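Local atomic coordinates of serine acetyltransferase (Bacteroides vulgatus ATCC 8482, PDB entry 3F1X), a protein that probably transfers an acetyl group from acetyl-CoA to L-serine, a step on the route to cysteine. Residues Val212-Gly220 with Pro249-Asp257. Numbering follows the deposited sequence.
Sequences VIGATSIIG and PRHPILEDD
Ile218 and Ile253 pair in parallel register, as do Ile219 and Leu254, joining successive coils of the left-handed parallel beta-helix characteristic of hexapeptide-repeat acyltransferases. Three backbone hydrogen bonds form the ladder: Ile218 N to Pro252 O (3.1 Å), Leu254 N to Ile218 O (2.9 Å) and Gly220 N to Leu254 O (2.7 Å), the last more bent at its hydrogen. Ile218 and Ile253 also touch through their side chains. Ile218 CB lies 4.4 Å from Ile253 CG2 on one face, while Ile219 and Leu254 turn to the other, the interior of the coil, where Leu231 and Leu225 also pack. At the corner, the type I turn from Gly214 to Ser217 meets the His251 imidazole. With CG anti to the carbonyl carbon (chi1 -76°), the ring slides beneath the turn, and Gly214 CA makes a CH-pi contact 3.7 Å from the His251 ring centroid. Ser217 OG and Ser217 N both donate to Gly214 O, from the same face of its plane, bracing the turn. Replacing His251 by an alanine is likely to leave Gly214 CA without the ring face it rests on and to open a gap at the turn. Three main-chain hydrogen bonds thus set the coil register, while the corner combines the bonds to Gly214 O with the packing of the ring face.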
loop_
_atom_site.group_PDB
_atom_site.type_symbol
_atom_site.label_atom_id
_atom_site.label_comp_id
_atom_site.label_asym_id
_atom_site.label_seq_id
_atom_site.Cartn_x
_atom_site.Cartn_y
_atom_site.Cartn_z
ATOM N N VAL A 212 14.058 -6.066 -31.593
ATOM C CA VAL A 212 12.998 -7.045 -31.822
ATOM C C VAL A 212 13.627 -8.358 -32.307
ATOM O O VAL A 212 14.326 -8.390 -33.326
ATOM C CB VAL A 212 11.977 -6.562 -32.876
ATOM C CG1 VAL A 212 10.946 -7.665 -33.151
ATOM C CG2 VAL A 212 11.262 -5.315 -32.378
ATOM N N ILE A 213 13.402 -9.434 -31.560
ATOM C CA ILE A 213 13.954 -10.741 -31.918
ATOM C C ILE A 213 12.781 -11.683 -32.141
ATOM O O ILE A 213 12.085 -12.048 -31.197
ATOM C CB ILE A 213 14.882 -11.295 -30.796
ATOM C CG1 ILE A 213 16.055 -10.332 -30.579
ATOM C CG2 ILE A 213 15.415 -12.680 -31.180
ATOM C CD1 ILE A 213 17.025 -10.760 -29.478
ATOM N N GLY A 214 12.582 -12.061 -33.403
ATOM C CA GLY A 214 11.485 -12.929 -33.813
ATOM C C GLY A 214 11.416 -14.348 -33.274
ATOM O O GLY A 214 12.429 -14.947 -32.912
ATOM N N ALA A 215 10.197 -14.886 -33.269
ATOM C CA ALA A 215 9.898 -16.222 -32.761
ATOM C C ALA A 215 10.829 -17.372 -33.144
ATOM O O ALA A 215 11.122 -18.227 -32.310
ATOM C CB ALA A 215 8.458 -16.595 -33.119
ATOM N N THR A 216 11.290 -17.425 -34.386
ATOM C CA THR A 216 12.166 -18.532 -34.758
ATOM C C THR A 216 13.606 -18.128 -35.010
ATOM O O THR A 216 14.341 -18.823 -35.703
ATOM C CB THR A 216 11.621 -19.286 -35.993
ATOM O OG1 THR A 216 11.563 -18.402 -37.119
ATOM C CG2 THR A 216 10.229 -19.833 -35.698
ATOM N N SER A 217 14.018 -17.011 -34.428
ATOM C CA SER A 217 15.387 -16.553 -34.594
ATOM C C SER A 217 16.365 -17.490 -33.881
ATOM O O SER A 217 16.040 -18.077 -32.853
ATOM C CB SER A 217 15.553 -15.146 -34.023
ATOM O OG SER A 217 14.652 -14.237 -34.624
ATOM N N ILE A 218 17.564 -17.620 -34.439
ATOM C CA ILE A 218 18.603 -18.443 -33.837
ATOM C C ILE A 218 19.835 -17.559 -33.722
ATOM O O ILE A 218 20.367 -17.085 -34.725
ATOM C CB ILE A 218 18.942 -19.692 -34.694
ATOM C CG1 ILE A 218 17.710 -20.588 -34.837
ATOM C CG2 ILE A 218 20.063 -20.492 -34.035
ATOM C CD1 ILE A 218 17.938 -21.817 -35.722
ATOM N N ILE A 219 20.274 -17.319 -32.492
ATOM C CA ILE A 219 21.440 -16.486 -32.265
ATOM C C ILE A 219 22.553 -17.290 -31.611
ATOM O O ILE A 219 22.338 -17.936 -30.581
ATOM C CB ILE A 219 21.097 -15.295 -31.369
ATOM C CG1 ILE A 219 19.999 -14.457 -32.021
ATOM C CG2 ILE A 219 22.320 -14.449 -31.156
ATOM C CD1 ILE A 219 19.546 -13.295 -31.162
ATOM N N GLY A 220 23.737 -17.240 -32.220
ATOM C CA GLY A 220 24.887 -17.972 -31.714
ATOM C C GLY A 220 25.500 -17.421 -30.441
ATOM O O GLY A 220 24.859 -16.689 -29.688
ATOM N N PRO A 249 10.501 -22.431 -40.455
ATOM C CA PRO A 249 11.407 -21.339 -40.080
ATOM C C PRO A 249 11.314 -20.167 -41.055
ATOM O O PRO A 249 11.126 -20.366 -42.254
ATOM C CB PRO A 249 12.780 -22.003 -40.120
ATOM C CG PRO A 249 12.473 -23.423 -39.746
ATOM C CD PRO A 249 11.232 -23.704 -40.558
ATOM N N ARG A 250 11.451 -18.952 -40.536
ATOM C CA ARG A 250 11.389 -17.756 -41.371
ATOM C C ARG A 250 12.071 -16.558 -40.726
ATOM O O ARG A 250 11.879 -15.418 -41.148
ATOM C CB ARG A 250 9.936 -17.421 -41.715
ATOM C CG ARG A 250 8.940 -17.559 -40.570
ATOM C CD ARG A 250 7.541 -17.222 -41.071
ATOM N NE ARG A 250 6.483 -17.570 -40.125
ATOM C CZ ARG A 250 6.194 -18.811 -39.741
ATOM N NH1 ARG A 250 6.889 -19.836 -40.218
ATOM N NH2 ARG A 250 5.198 -19.030 -38.890
ATOM N N HIS A 251 12.869 -16.827 -39.700
ATOM C CA HIS A 251 13.605 -15.783 -38.995
ATOM C C HIS A 251 15.107 -15.991 -39.191
ATOM O O HIS A 251 15.570 -17.113 -39.420
ATOM C CB HIS A 251 13.234 -15.784 -37.511
ATOM C CG HIS A 251 11.888 -15.186 -37.235
ATOM N ND1 HIS A 251 11.636 -13.835 -37.360
ATOM C CD2 HIS A 251 10.710 -15.756 -36.890
ATOM C CE1 HIS A 251 10.362 -13.600 -37.103
ATOM N NE2 HIS A 251 9.777 -14.749 -36.817
ATOM N N PRO A 252 15.892 -14.909 -39.091
ATOM C CA PRO A 252 17.347 -14.959 -39.272
ATOM C C PRO A 252 18.142 -15.862 -38.349
ATOM O O PRO A 252 17.701 -16.237 -37.260
ATOM C CB PRO A 252 17.774 -13.497 -39.105
ATOM C CG PRO A 252 16.531 -12.719 -39.447
ATOM C CD PRO A 252 15.465 -13.538 -38.771
ATOM N N ILE A 253 19.338 -16.187 -38.816
ATOM C CA ILE A 253 20.278 -16.993 -38.075
ATOM C C ILE A 253 21.556 -16.171 -37.977
ATOM O O ILE A 253 22.121 -15.775 -38.997
ATOM C CB ILE A 253 20.629 -18.298 -38.805
ATOM C CG1 ILE A 253 19.379 -19.153 -39.008
ATOM C CG2 ILE A 253 21.687 -19.049 -38.016
ATOM C CD1 ILE A 253 19.652 -20.447 -39.746
ATOM N N LEU A 254 21.994 -15.883 -36.761
ATOM C CA LEU A 254 23.233 -15.143 -36.569
ATOM C C LEU A 254 24.228 -16.109 -35.963
ATOM O O LEU A 254 23.974 -16.676 -34.900
ATOM C CB LEU A 254 23.032 -13.951 -35.620
ATOM C CG LEU A 254 22.543 -12.625 -36.209
ATOM C CD1 LEU A 254 21.192 -12.826 -36.860
ATOM C CD2 LEU A 254 22.472 -11.563 -35.100
ATOM N N GLU A 255 25.357 -16.306 -36.637
ATOM C CA GLU A 255 26.386 -17.208 -36.130
ATOM C C GLU A 255 27.186 -16.497 -35.035
ATOM O O GLU A 255 26.918 -15.332 -34.716
ATOM C CB GLU A 255 27.309 -17.659 -37.268
ATOM C CG GLU A 255 26.561 -18.269 -38.450
ATOM C CD GLU A 255 27.466 -18.997 -39.439
ATOM O OE1 GLU A 255 28.603 -18.539 -39.680
ATOM O OE2 GLU A 255 27.028 -20.025 -39.995
ATOM N N ASP A 256 28.160 -17.196 -34.457
ATOM C CA ASP A 256 28.978 -16.632 -33.383
ATOM C C ASP A 256 29.723 -15.346 -33.732
ATOM O O ASP A 256 30.009 -15.068 -34.898
ATOM C CB ASP A 256 30.017 -17.655 -32.894
ATOM C CG ASP A 256 29.388 -18.951 -32.390
ATOM O OD1 ASP A 256 28.172 -18.976 -32.112
ATOM O OD2 ASP A 256 30.126 -19.954 -32.262
ATOM N N ASP A 257 30.027 -14.572 -32.691
ATOM C CA ASP A 257 30.798 -13.332 -32.797
ATOM C C ASP A 257 30.242 -12.274 -33.749
ATOM O O ASP A 257 30.993 -11.473 -34.296
ATOM C CB ASP A 257 32.239 -13.674 -33.204
ATOM C CG ASP A 257 32.941 -14.575 -32.191
ATOM O OD1 ASP A 257 33.998 -15.146 -32.536
ATOM O OD2 ASP A 257 32.450 -14.711 -31.051
#